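Local coordinates for mitogen-activated protein kinase, putative (Map kinase-like protein) (Leishmania major, PDB 3PG1) that probably acts as a MAP-kinase-type protein serine/threonine kinase, binding ATP and transferring its terminal phosphate to protein substrates, at residues Thr118-Val123 with Gly163-Ala168; Phe139-Leu144 with Pro318-Leu323; Val215-Ala220 with Arg307-Glu312; Glu226-Lys231 with Val286-Pro291. All blocks are in the same frame, centred on the assembly; numbering follows the deposited sequence. Where two conformers were deposited one is given.

Contact 1. Residues Thr118-Val123 with Gly163-Ala168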
loop_
_atom_site.group_PDB
_atom_site.type_symbol
_atom_site.label_atom_id
_atom_site.label_comp_id
_atom_site.label_asym_id
_atom_site.label_seq_id
_atom_site.Cartn_x
_atom_site.Cartn_y
_atom_site.Cartn_z
ATOM N N THR A 118 6.765 12.312 6.266
ATOM C CA THR A 118 7.737 11.456 5.600
ATOM C C THR A 118 7.158 10.053 5.417
ATOM O O THR A 118 5.970 9.826 5.646
ATOM C CB THR A 118 9.079 11.478 6.412
ATOM O OG1 THR A 118 10.106 10.869 5.649
ATOM C CG2 THR A 118 8.979 10.805 7.796
ATOM N N ASP A 119 7.994 9.133 4.967
ATOM C CA ASP A 119 7.633 7.732 4.838
ATOM C C ASP A 119 8.696 6.906 5.554
ATOM O O ASP A 119 9.735 7.444 5.944
ATOM C CB ASP A 119 7.411 7.315 3.370
ATOM C CG ASP A 119 8.585 7.560 2.451
ATOM O OD1 ASP A 119 8.439 8.354 1.511
ATOM O OD2 ASP A 119 9.626 6.915 2.636
ATOM N N LEU A 120 8.417 5.619 5.765
ATOM C CA LEU A 120 9.310 4.712 6.474
ATOM C C LEU A 120 10.598 4.403 5.722
ATOM O O LEU A 120 11.633 4.229 6.366
ATOM C CB LEU A 120 8.570 3.450 6.841
ATOM C CG LEU A 120 9.229 2.521 7.863
ATOM C CD1 LEU A 120 9.383 3.194 9.225
ATOM C CD2 LEU A 120 8.422 1.230 7.985
ATOM N N ALA A 121 10.560 4.395 4.377
ATOM C CA ALA A 121 11.770 4.167 3.554
ATOM C C ALA A 121 12.819 5.261 3.839
ATOM O O ALA A 121 13.993 4.951 4.019
ATOM C CB ALA A 121 11.414 4.148 2.063
ATOM N N GLN A 122 12.381 6.520 3.944
ATOM C CA GLN A 122 13.248 7.654 4.252
ATOM C C GLN A 122 13.819 7.550 5.662
ATOM O O GLN A 122 15.008 7.802 5.862
ATOM C CB GLN A 122 12.507 8.982 4.046
ATOM C CG GLN A 122 12.303 9.359 2.578
ATOM C CD GLN A 122 11.555 10.663 2.454
ATOM O OE1 GLN A 122 10.323 10.702 2.410
ATOM N NE2 GLN A 122 12.281 11.766 2.432
ATOM N N VAL A 123 12.975 7.167 6.635
ATOM C CA VAL A 123 13.366 6.974 8.039
ATOM C C VAL A 123 14.432 5.863 8.168
ATOM O O VAL A 123 15.516 6.118 8.724
ATOM C CB VAL A 123 12.129 6.760 8.942
ATOM C CG1 VAL A 123 12.522 6.291 10.339
ATOM C CG2 VAL A 123 11.300 8.033 9.012
ATOM N N GLY A 163 8.110 2.659 1.452
ATOM C CA GLY A 163 7.734 3.842 0.676
ATOM C C GLY A 163 6.258 4.194 0.752
ATOM O O GLY A 163 5.898 5.348 0.528
ATOM N N ASN A 164 5.384 3.213 1.073
ATOM C CA ASN A 164 3.941 3.473 1.211
ATOM C C ASN A 164 3.447 3.343 2.647
ATOM O O ASN A 164 2.240 3.272 2.913
ATOM C CB ASN A 164 3.060 2.727 0.172
ATOM C CG ASN A 164 3.230 1.251 0.116
ATOM O OD1 ASN A 164 3.377 0.571 1.135
ATOM N ND2 ASN A 164 3.228 0.723 -1.091
ATOM N N ILE A 165 4.398 3.360 3.577
ATOM C CA ILE A 165 4.088 3.385 5.002
ATOM C C ILE A 165 4.487 4.796 5.391
ATOM O O ILE A 165 5.678 5.106 5.408
ATOM C CB ILE A 165 4.825 2.287 5.812
ATOM C CG1 ILE A 165 4.348 0.872 5.375
ATOM C CG2 ILE A 165 4.571 2.517 7.328
ATOM C CD1 ILE A 165 5.285 -0.278 5.794
ATOM N N LEU A 166 3.481 5.654 5.639
ATOM C CA LEU A 166 3.644 7.095 5.927
ATOM C C LEU A 166 3.650 7.422 7.407
ATOM O O LEU A 166 2.973 6.755 8.196
ATOM C CB LEU A 166 2.533 7.922 5.228
ATOM C CG LEU A 166 2.248 7.599 3.738
ATOM C CD1 LEU A 166 1.272 8.634 3.129
ATOM C CD2 LEU A 166 3.554 7.540 2.909
ATOM N N LEU A 167 4.432 8.449 7.772
ATOM C CA LEU A 167 4.608 8.940 9.133
ATOM C C LEU A 167 4.087 10.403 9.146
ATOM O O LEU A 167 4.524 11.224 8.335
ATOM C CB LEU A 167 6.122 9.008 9.482
ATOM C CG LEU A 167 6.994 7.781 9.816
ATOM C CD1 LEU A 167 7.053 7.510 11.271
ATOM C CD2 LEU A 167 6.831 6.598 8.884
ATOM N N ALA A 168 3.176 10.728 10.068
ATOM C CA ALA A 168 2.677 12.103 10.213
ATOM C C ALA A 168 3.710 12.866 11.048
ATOM O O ALA A 168 4.627 12.233 11.575
ATOM C CB ALA A 168 1.329 12.091 10.921
HETATM O O HOH W 1 7.429 7.185 -0.994
#

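Contact 2. Residues Phe139-Leu144 with Pro318-Leu323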
loop_
_atom_site.group_PDB
_atom_site.type_symbol
_atom_site.label_atom_id
_atom_site.label_comp_id
_atom_site.label_asym_id
_atom_site.label_seq_id
_atom_site.Cartn_x
_atom_site.Cartn_y
_atom_site.Cartn_z
ATOM N N PHE A 139 5.661 0.963 15.480
ATOM C CA PHE A 139 5.417 1.042 14.032
ATOM C C PHE A 139 4.774 -0.223 13.510
ATOM O O PHE A 139 3.804 -0.154 12.754
ATOM C CB PHE A 139 6.748 1.295 13.240
ATOM C CG PHE A 139 7.416 2.649 13.404
ATOM C CD1 PHE A 139 6.677 3.781 13.727
ATOM C CD2 PHE A 139 8.792 2.785 13.261
ATOM C CE1 PHE A 139 7.308 5.026 13.904
ATOM C CE2 PHE A 139 9.417 4.029 13.435
ATOM C CZ PHE A 139 8.672 5.139 13.743
ATOM N N MET A 140 5.332 -1.398 13.880
ATOM C CA MET A 140 4.809 -2.703 13.439
ATOM C C MET A 140 3.371 -2.915 13.916
ATOM O O MET A 140 2.557 -3.444 13.159
ATOM C CB MET A 140 5.700 -3.871 13.935
ATOM C CG MET A 140 7.024 -4.009 13.134
ATOM S SD MET A 140 6.761 -3.992 11.312
ATOM C CE MET A 140 5.663 -5.387 11.080
ATOM N N TYR A 141 3.064 -2.484 15.153
ATOM C CA TYR A 141 1.705 -2.655 15.685
ATOM C C TYR A 141 0.717 -1.902 14.750
ATOM O O TYR A 141 -0.300 -2.457 14.366
ATOM C CB TYR A 141 1.608 -2.173 17.173
ATOM C CG TYR A 141 0.268 -2.496 17.826
ATOM C CD1 TYR A 141 -0.130 -3.819 18.034
ATOM C CD2 TYR A 141 -0.598 -1.485 18.228
ATOM C CE1 TYR A 141 -1.370 -4.122 18.614
ATOM C CE2 TYR A 141 -1.819 -1.778 18.860
ATOM C CZ TYR A 141 -2.214 -3.101 19.017
ATOM O OH TYR A 141 -3.430 -3.409 19.607
ATOM N N HIS A 142 1.040 -0.656 14.397
ATOM C CA HIS A 142 0.191 0.182 13.550
ATOM C C HIS A 142 0.158 -0.275 12.099
ATOM O O HIS A 142 -0.903 -0.223 11.454
ATOM C CB HIS A 142 0.579 1.655 13.711
ATOM C CG HIS A 142 0.175 2.220 15.047
ATOM N ND1 HIS A 142 -0.946 3.024 15.178
ATOM C CD2 HIS A 142 0.721 2.036 16.270
ATOM C CE1 HIS A 142 -1.036 3.318 16.468
ATOM N NE2 HIS A 142 -0.059 2.743 17.168
ATOM N N ILE A 143 1.306 -0.751 11.588
ATOM C CA ILE A 143 1.355 -1.332 10.229
ATOM C C ILE A 143 0.410 -2.529 10.168
ATOM O O ILE A 143 -0.355 -2.644 9.207
ATOM C CB ILE A 143 2.808 -1.756 9.797
ATOM C CG1 ILE A 143 3.740 -0.525 9.576
ATOM C CG2 ILE A 143 2.808 -2.692 8.555
ATOM C CD1 ILE A 143 5.274 -0.864 9.693
ATOM N N LEU A 144 0.476 -3.439 11.168
ATOM C CA LEU A 144 -0.379 -4.636 11.133
ATOM C C LEU A 144 -1.853 -4.310 11.353
ATOM O O LEU A 144 -2.703 -4.987 10.798
ATOM C CB LEU A 144 0.109 -5.705 12.110
ATOM C CG LEU A 144 1.404 -6.408 11.660
ATOM C CD1 LEU A 144 2.025 -7.212 12.816
ATOM C CD2 LEU A 144 1.133 -7.325 10.413
ATOM N N PRO A 318 2.953 -12.410 21.593
ATOM C CA PRO A 318 3.553 -11.739 22.771
ATOM C C PRO A 318 4.485 -10.561 22.457
ATOM O O PRO A 318 4.634 -9.693 23.301
ATOM C CB PRO A 318 4.322 -12.859 23.500
ATOM C CG PRO A 318 3.811 -14.132 22.932
ATOM C CD PRO A 318 3.173 -13.875 21.601
ATOM N N TYR A 319 5.016 -10.467 21.227
ATOM C CA TYR A 319 5.820 -9.323 20.783
ATOM C C TYR A 319 5.093 -7.980 21.012
ATOM O O TYR A 319 5.729 -6.984 21.347
ATOM C CB TYR A 319 6.202 -9.480 19.299
ATOM C CG TYR A 319 6.980 -8.299 18.744
ATOM C CD1 TYR A 319 8.288 -8.032 19.172
ATOM C CD2 TYR A 319 6.381 -7.393 17.867
ATOM C CE1 TYR A 319 8.980 -6.911 18.723
ATOM C CE2 TYR A 319 7.092 -6.306 17.352
ATOM C CZ TYR A 319 8.388 -6.064 17.795
ATOM O OH TYR A 319 9.104 -5.017 17.281
ATOM N N PHE A 320 3.760 -7.965 20.821
ATOM C CA PHE A 320 2.943 -6.748 21.010
ATOM C C PHE A 320 2.257 -6.696 22.338
ATOM O O PHE A 320 1.434 -5.809 22.529
ATOM C CB PHE A 320 1.854 -6.660 19.909
ATOM C CG PHE A 320 2.465 -6.513 18.544
ATOM C CD1 PHE A 320 2.340 -7.527 17.599
ATOM C CD2 PHE A 320 3.212 -5.381 18.217
ATOM C CE1 PHE A 320 2.902 -7.391 16.332
ATOM C CE2 PHE A 320 3.752 -5.226 16.942
ATOM C CZ PHE A 320 3.606 -6.239 16.003
ATOM N N GLU A 321 2.584 -7.604 23.269
ATOM C CA GLU A 321 1.906 -7.658 24.587
ATOM C C GLU A 321 1.703 -6.323 25.279
ATOM O O GLU A 321 0.592 -6.052 25.744
ATOM C CB GLU A 321 2.574 -8.650 25.557
ATOM C CG GLU A 321 1.650 -9.065 26.697
ATOM C CD GLU A 321 2.133 -10.273 27.483
ATOM O OE1 GLU A 321 2.148 -11.399 26.925
ATOM O OE2 GLU A 321 2.503 -10.085 28.665
ATOM N N SER A 322 2.741 -5.483 25.329
ATOM C CA SER A 322 2.671 -4.171 26.016
ATOM C C SER A 322 1.793 -3.124 25.292
ATOM O O SER A 322 1.484 -2.088 25.872
ATOM C CB SER A 322 4.075 -3.600 26.248
ATOM O OG SER A 322 4.691 -3.288 25.003
ATOM N N LEU A 323 1.390 -3.399 24.043
ATOM C CA LEU A 323 0.626 -2.442 23.242
ATOM C C LEU A 323 -0.761 -2.913 22.899
ATOM O O LEU A 323 -1.643 -2.089 22.635
ATOM C CB LEU A 323 1.362 -2.195 21.909
ATOM C CG LEU A 323 2.810 -1.596 21.943
ATOM C CD1 LEU A 323 3.265 -1.285 20.511
ATOM C CD2 LEU A 323 2.919 -0.301 22.766
#

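Contact 3. Residues Val215-Ala220 with Arg307-Glu312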
loop_
_atom_site.group_PDB
_atom_site.type_symbol
_atom_site.label_atom_id
_atom_site.label_comp_id
_atom_site.label_asym_id
_atom_site.label_seq_id
_atom_site.Cartn_x
_atom_site.Cartn_y
_atom_site.Cartn_z
ATOM N N VAL A 215 -0.159 -12.501 1.335
ATOM C CA VAL A 215 1.010 -11.854 0.692
ATOM C C VAL A 215 1.454 -10.601 1.502
ATOM O O VAL A 215 2.650 -10.263 1.552
ATOM C CB VAL A 215 0.805 -11.519 -0.811
ATOM C CG1 VAL A 215 0.474 -12.779 -1.618
ATOM C CG2 VAL A 215 -0.206 -10.386 -1.030
ATOM N N ASP A 216 0.471 -9.893 2.103
ATOM C CA ASP A 216 0.776 -8.685 2.876
ATOM C C ASP A 216 1.551 -8.979 4.141
ATOM O O ASP A 216 2.328 -8.118 4.577
ATOM C CB ASP A 216 -0.492 -7.867 3.220
ATOM C CG ASP A 216 -1.174 -7.282 1.995
ATOM O OD1 ASP A 216 -2.381 -6.971 2.085
ATOM O OD2 ASP A 216 -0.488 -7.118 0.946
ATOM N N MET A 217 1.319 -10.164 4.742
ATOM C CA MET A 217 2.003 -10.595 5.961
ATOM C C MET A 217 3.489 -10.824 5.663
ATOM O O MET A 217 4.335 -10.522 6.503
ATOM C CB MET A 217 1.323 -11.844 6.574
ATOM C CG MET A 217 0.030 -11.522 7.318
ATOM S SD MET A 217 0.180 -10.139 8.483
ATOM C CE MET A 217 1.234 -10.878 9.720
ATOM N N TRP A 218 3.799 -11.328 4.453
ATOM C CA TRP A 218 5.181 -11.529 4.003
ATOM C C TRP A 218 5.861 -10.161 3.880
ATOM O O TRP A 218 6.970 -9.996 4.378
ATOM C CB TRP A 218 5.252 -12.242 2.631
ATOM C CG TRP A 218 6.694 -12.387 2.180
ATOM C CD1 TRP A 218 7.434 -11.490 1.464
ATOM C CD2 TRP A 218 7.552 -13.497 2.443
ATOM N NE1 TRP A 218 8.700 -11.986 1.250
ATOM C CE2 TRP A 218 8.796 -13.225 1.823
ATOM C CE3 TRP A 218 7.384 -14.720 3.118
ATOM C CZ2 TRP A 218 9.888 -14.098 1.923
ATOM C CZ3 TRP A 218 8.432 -15.623 3.139
ATOM C CH2 TRP A 218 9.692 -15.287 2.598
ATOM N N SER A 219 5.207 -9.193 3.208
ATOM C CA SER A 219 5.774 -7.843 3.052
ATOM C C SER A 219 6.046 -7.177 4.402
ATOM O O SER A 219 7.091 -6.532 4.603
ATOM C CB SER A 219 4.877 -6.955 2.197
ATOM O OG SER A 219 4.507 -7.588 0.981
ATOM N N ALA A 220 5.094 -7.323 5.322
ATOM C CA ALA A 220 5.225 -6.762 6.662
ATOM C C ALA A 220 6.453 -7.365 7.416
ATOM O O ALA A 220 7.136 -6.635 8.106
ATOM C CB ALA A 220 3.920 -6.987 7.437
ATOM N N ARG A 307 0.930 -21.749 6.027
ATOM C CA ARG A 307 1.503 -21.824 7.398
ATOM C C ARG A 307 1.882 -20.443 7.911
ATOM O O ARG A 307 2.473 -20.356 8.996
ATOM C CB ARG A 307 2.843 -22.646 7.385
ATOM C CG ARG A 307 2.739 -24.097 7.070
ATOM C CD ARG A 307 4.098 -24.808 7.054
ATOM N NE ARG A 307 4.229 -25.559 5.790
ATOM C CZ ARG A 307 3.800 -26.802 5.598
ATOM N NH1 ARG A 307 3.299 -27.504 6.605
ATOM N NH2 ARG A 307 3.905 -27.367 4.409
ATOM N N ARG A 308 1.663 -19.402 7.111
ATOM C CA ARG A 308 2.028 -18.007 7.430
ATOM C C ARG A 308 1.045 -17.393 8.444
ATOM O O ARG A 308 -0.194 -17.551 8.346
ATOM C CB ARG A 308 2.172 -17.163 6.151
ATOM C CG ARG A 308 2.969 -15.834 6.374
ATOM C CD ARG A 308 3.132 -15.055 5.055
ATOM N NE ARG A 308 3.777 -15.924 4.038
ATOM C CZ ARG A 308 3.479 -15.944 2.735
ATOM N NH1 ARG A 308 2.602 -15.082 2.236
ATOM N NH2 ARG A 308 4.112 -16.777 1.914
ATOM N N ILE A 309 1.603 -16.722 9.434
ATOM C CA ILE A 309 0.799 -16.184 10.545
ATOM C C ILE A 309 -0.216 -15.138 10.024
ATOM O O ILE A 309 0.128 -14.342 9.173
ATOM C CB ILE A 309 1.696 -15.649 11.694
ATOM C CG1 ILE A 309 0.876 -15.359 13.000
ATOM C CG2 ILE A 309 2.481 -14.361 11.245
ATOM C CD1 ILE A 309 1.784 -15.034 14.263
ATOM N N SER A 310 -1.470 -15.196 10.488
ATOM C CA SER A 310 -2.510 -14.261 10.075
ATOM C C SER A 310 -2.319 -12.906 10.781
ATOM O O SER A 310 -1.569 -12.834 11.758
ATOM C CB SER A 310 -3.888 -14.836 10.401
ATOM O OG SER A 310 -4.022 -14.953 11.814
ATOM N N THR A 311 -2.969 -11.822 10.296
ATOM C CA THR A 311 -2.826 -10.516 10.999
ATOM C C THR A 311 -3.303 -10.593 12.420
ATOM O O THR A 311 -2.663 -10.012 13.310
ATOM C CB THR A 311 -3.615 -9.356 10.359
ATOM O OG1 THR A 311 -4.969 -9.765 10.271
ATOM C CG2 THR A 311 -3.100 -8.958 9.047
ATOM N N GLU A 312 -4.443 -11.279 12.654
ATOM C CA GLU A 312 -4.923 -11.339 14.026
ATOM C C GLU A 312 -3.939 -12.078 14.935
ATOM O O GLU A 312 -3.640 -11.597 16.020
ATOM C CB GLU A 312 -6.358 -11.916 14.135
ATOM C CG GLU A 312 -6.752 -12.123 15.584
ATOM C CD GLU A 312 -8.136 -12.652 15.927
ATOM O OE1 GLU A 312 -8.787 -13.296 15.077
ATOM O OE2 GLU A 312 -8.483 -12.558 17.122
#

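Contact 4. Residues Glu226-Lys231 with Val286-Pro291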
loop_
_atom_site.group_PDB
_atom_site.type_symbol
_atom_site.label_atom_id
_atom_site.label_comp_id
_atom_site.label_asym_id
_atom_site.label_seq_id
_atom_site.Cartn_x
_atom_site.Cartn_y
_atom_site.Cartn_z
ATOM N N GLU A 226 13.811 -5.251 8.136
ATOM C CA GLU A 226 14.510 -4.108 7.576
ATOM C C GLU A 226 14.668 -2.985 8.592
ATOM O O GLU A 226 15.672 -2.282 8.558
ATOM C CB GLU A 226 13.803 -3.597 6.324
ATOM C CG GLU A 226 14.620 -2.542 5.564
ATOM C CD GLU A 226 14.044 -2.164 4.214
ATOM O OE1 GLU A 226 13.262 -2.953 3.630
ATOM O OE2 GLU A 226 14.347 -1.048 3.754
ATOM N N MET A 227 13.692 -2.809 9.494
ATOM C CA MET A 227 13.825 -1.744 10.492
ATOM C C MET A 227 14.920 -2.103 11.490
ATOM O O MET A 227 15.550 -1.205 12.035
ATOM C CB MET A 227 12.485 -1.505 11.223
ATOM C CG MET A 227 11.531 -0.627 10.433
ATOM S SD MET A 227 10.085 -0.085 11.378
ATOM C CE MET A 227 9.177 -1.534 11.354
ATOM N N PHE A 228 15.107 -3.405 11.779
ATOM C CA PHE A 228 16.177 -3.828 12.694
ATOM C C PHE A 228 17.539 -3.687 11.991
ATOM O O PHE A 228 18.488 -3.129 12.558
ATOM C CB PHE A 228 16.005 -5.293 13.124
ATOM C CG PHE A 228 14.994 -5.529 14.217
ATOM C CD1 PHE A 228 15.316 -5.282 15.550
ATOM C CD2 PHE A 228 13.714 -6.010 13.913
ATOM C CE1 PHE A 228 14.363 -5.456 16.560
ATOM C CE2 PHE A 228 12.768 -6.212 14.923
ATOM C CZ PHE A 228 13.106 -5.955 16.246
ATOM N N ASN A 229 17.623 -4.230 10.764
ATOM C CA ASN A 229 18.844 -4.273 9.960
ATOM C C ASN A 229 19.249 -2.973 9.301
ATOM O O ASN A 229 20.438 -2.805 9.005
ATOM C CB ASN A 229 18.775 -5.419 8.939
ATOM C CG ASN A 229 18.764 -6.789 9.583
ATOM O OD1 ASN A 229 18.901 -6.916 10.794
ATOM N ND2 ASN A 229 18.533 -7.849 8.807
ATOM N N ARG A 230 18.280 -2.071 9.033
ATOM C CA ARG A 230 18.501 -0.782 8.347
ATOM C C ARG A 230 18.915 -1.046 6.884
ATOM O O ARG A 230 19.511 -0.196 6.239
ATOM C CB ARG A 230 19.524 0.133 9.096
ATOM C CG ARG A 230 19.127 0.432 10.545
ATOM C CD ARG A 230 17.750 1.079 10.659
ATOM N NE ARG A 230 17.728 2.457 10.145
ATOM C CZ ARG A 230 18.026 3.539 10.860
ATOM N NH1 ARG A 230 17.945 4.740 10.318
ATOM N NH2 ARG A 230 18.418 3.422 12.122
ATOM N N LYS A 231 18.556 -2.238 6.369
ATOM C CA LYS A 231 18.882 -2.698 5.024
ATOM C C LYS A 231 17.829 -3.734 4.655
ATOM O O LYS A 231 17.459 -4.548 5.515
ATOM C CB LYS A 231 20.290 -3.314 5.029
ATOM C CG LYS A 231 20.816 -3.724 3.667
ATOM C CD LYS A 231 22.346 -3.811 3.651
ATOM C CE LYS A 231 22.933 -5.059 4.275
ATOM N NZ LYS A 231 24.418 -5.077 4.141
ATOM N N VAL A 286 18.756 -11.357 11.588
ATOM C CA VAL A 286 18.311 -10.103 12.205
ATOM C C VAL A 286 19.018 -9.997 13.582
ATOM O O VAL A 286 18.391 -10.249 14.618
ATOM C CB VAL A 286 16.738 -10.036 12.282
ATOM C CG1 VAL A 286 16.279 -8.610 12.532
ATOM C CG2 VAL A 286 16.100 -10.562 10.994
ATOM N N PRO A 287 20.342 -9.648 13.589
ATOM C CA PRO A 287 21.105 -9.676 14.847
ATOM C C PRO A 287 20.642 -8.838 16.024
ATOM O O PRO A 287 20.873 -9.226 17.181
ATOM C CB PRO A 287 22.565 -9.360 14.419
ATOM C CG PRO A 287 22.509 -8.863 13.033
ATOM C CD PRO A 287 21.217 -9.388 12.424
ATOM N N THR A 288 20.027 -7.683 15.754
ATOM C CA THR A 288 19.588 -6.788 16.834
ATOM C C THR A 288 18.159 -7.105 17.318
ATOM O O THR A 288 17.694 -6.457 18.252
ATOM C CB THR A 288 19.794 -5.324 16.442
ATOM O OG1 THR A 288 18.918 -5.017 15.345
ATOM C CG2 THR A 288 21.274 -5.006 16.079
ATOM N N ALA A 289 17.470 -8.098 16.712
ATOM C CA ALA A 289 16.124 -8.463 17.189
ATOM C C ALA A 289 16.237 -9.414 18.372
ATOM O O ALA A 289 16.993 -10.388 18.291
ATOM C CB ALA A 289 15.316 -9.125 16.067
ATOM N N ASP A 290 15.488 -9.149 19.460
ATOM C CA ASP A 290 15.451 -10.047 20.609
ATOM C C ASP A 290 14.691 -11.370 20.264
ATOM O O ASP A 290 14.071 -11.427 19.200
ATOM C CB ASP A 290 14.965 -9.344 21.906
ATOM C CG ASP A 290 13.485 -9.051 22.099
ATOM O OD1 ASP A 290 12.646 -9.716 21.445
ATOM O OD2 ASP A 290 13.163 -8.238 22.976
ATOM N N PRO A 291 14.742 -12.437 21.108
ATOM C CA PRO A 291 14.081 -13.711 20.724
ATOM C C PRO A 291 12.591 -13.685 20.413
ATOM O O PRO A 291 12.140 -14.422 19.545
ATOM C CB PRO A 291 14.417 -14.654 21.887
ATOM C CG PRO A 291 15.756 -14.090 22.437
ATOM C CD PRO A 291 15.524 -12.594 22.364
HETATM O O HOH W 2 18.146 -2.373 15.539
HETATM O O HOH W 3 19.896 -6.154 13.172
#

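Contact 1. Residues Thr118-Val123 with Gly163-Ala168
Thr118 and Asp119 pair antiparallel with Leu167 and Leu166, and three backbone hydrogen bonds hold the segments. Thr118 and Leu167 form the hydrogen-bonded pair, with Thr118 N to Leu167 O at 3.2 Å and Leu167 N to Thr118 O at 3.0 Å. Asp119 and Leu166 form the non-hydrogen-bonded pair. Leu120 N then gives to Ile165 O at 2.8 Å, where the strand turns into helix 120-125.

Asp119 carries the polar side-chain contacts. Its chi1 of 57° places CG between the backbone N and the carbonyl carbon. Asp119 is the N-cap of helix 120-125; its OD2 accepts from Gln122 N at 3.1 Å. OD1 accepts from a water that also donates to Gly163 O. One carboxylate thus caps the helix and, through the water, links to the other segment.

The rest is van der Waals packing. Thr118 CG2 lies alongside Leu167 CB at 3.8 Å. Leu120 and Ile165 also run side by side, CB to CB 4.1 Å. Ala121 CB rests against the Gly163 backbone, 3.7 Å from Gly163 N.

Asn164 belongs to the kinase catalytic loop and bonds through ND2 to Asp159 O. Leu166 continues the sheet to strand 173-175. Leu120 and Ile165 pack on Ile143 of helix 133-152 and Val223 of helix 214-229.

Contact 2. Residues Phe139-Leu144 with Pro318-Leu323
Phe320 packs its ring on helix 133-152, touching Met140, Tyr141 and Leu144. Its CG is anti to the carbonyl carbon (chi1 -64°), beside the backbone N, and the ring lies close to the helix backbone. CE2 comes to 3.3 Å from Tyr141 N, a tight approach.

Tyr141 is the main partner on the helix side. Its CG is anti to the backbone N (chi1 -173°), which starts the ring off toward Phe320 and Leu323. The two rings meet obliquely, with centroids 5.5 Å apart and planes at 49°. Tyr141 CD1 makes the closest ring-to-ring touch, with Phe320 CD2 at 3.7 Å. Leu323 sits over one face of the tyrosine ring. Its CB is 4.2 Å from the ring centroid and almost on the normal, a CH-pi contact. Leu323 CD1 also touches Tyr141 CB at 3.8 Å.

Met140 meets the phenylalanine differently. Its CB lies in the plane of the Phe320 ring, at the edge, 3.8 Å from CZ. The methionine chain bends at chi2 and chi3 and carries SD and CE off toward helix 214-229. Leu144, modelled in two conformers, crosses the Phe320 side chain at about a right angle. In the one given, its CD1 approaches the ring obliquely, 3.6 Å from Phe320 CE1. Tyr319 CD2 lies over the centre of one Phe320 face.

No hydrogen bond joins the two segments. Apolar and aromatic packing holds them. The hydroxyl of the buried Tyr141 is satisfied by Asp328 OD2 and Asp325 N, which links the helix to the chain following 318-323.

Contact 3. Residues Val215-Ala220 with Arg307-Glu312
Met217 and Thr311 bring the two backbones nearest, with CA atoms 7.0 Å apart. Residues 215-220 are helical throughout. Residues 307-310 are largely extended after Arg307, and a helix starts at Thr311 behind the N-cap Ser310. No hydrogen bond crosses between the segments.

Met217 points toward Ile309 and Thr311. Its CG lies 3.4 Å from Ile309 O. The chain bends at chi2 and chi3; in the conformer given, one of two, SD meets Thr311 CG2 at 3.5 Å. The two side chains cross at about a right angle. Thr311 OG1 bonds to His148 ND1.

Arg308 passes between Met217 and Trp218. Its CD is 4.0 Å from Met217 CB. The bend at chi3 (-56°) turns NE toward the indole edge at Trp218 CE3, 3.9 Å away. Trp218 CB lies over one face of the guanidinium, offset toward its rim, 3.8 Å above the plane. The indole and guanidinium planes are 68° apart.

NH1 forms a salt bridge with Glu203 and also bonds to Leu214 O, while NE bonds to Glu302 O. This buried Arg-Glu pair, joining the Ala-Pro-Glu motif to the arginine near the end of the kinase domain, is a hallmark of eukaryotic protein kinases.

Contact 4. Residues Glu226-Lys231 with Val286-Pro291
Phe228 and Ala289 make the main apolar contact. Ala289 CB sits over the centre of the phenyl ring, 3.7 Å from the centroid and 7° off its normal, a CH-pi contact. The ring also meets the backbone here, with Phe228 CE1 at 3.5 Å from Ala289 CA. Phe228 CG is anti to the carbonyl carbon (chi1 -80°), which starts the ring out toward Ala289. Val286 crosses the phenylalanine at about a right angle, and its CG1 presses on Phe228 CB at 3.4 Å. The same methyl touches Asn229 OD1 at 3.6 Å.

Polar contacts run through two waters. One donates to Phe228 O and also bonds to Thr288 OG1 at 2.8 Å. The other donates to Asn229 OD1 at 2.7 Å and accepts from Thr288 N. Thr288 OG1 lies at the edge of the Phe228 ring, near its plane, and 3.6 Å from CD1. Asn229 ND2 bonds to Val285 O, just before the second segment. The asparagine amide is thus held at both ends.

Residues 286-289 form a type I beta turn, closed by Ala289 N to Val286 O. Asp290 then caps helix 291-300. The contact therefore joins the C-terminal end of helix 214-229 to the turn between helices 282-285 and 291-300. Phe228 also packs on Ala293 and Ile297 of helix 291-300 and on Ile136 of helix 133-152.

From the N terminus, contact 1 closes the first loop, 118-123 back to 163-168, around helix 133-152. Contact 2 starts on that helix at 139-144 and closes only at 318-323, so contacts 1 and 2 cross. Contact 3 (215-220 with 307-312) lies within the span of contact 2, and contact 4 (226-231 with 286-291) within that of contact 3. Contacts 3 and 4 share helix 214-229 but do not touch. Contacts 1, 3 and 4 each touch contact 2. Leu167 meets Phe139, Leu144 meets Met217, and Met140 meets Met227. Contact 1 also touches contact 4, Leu120 against Met227. Helices 133-152 and 214-229 thus tie the small sheet of 118-119 and 165-167 to the C-terminal part of the kinase domain.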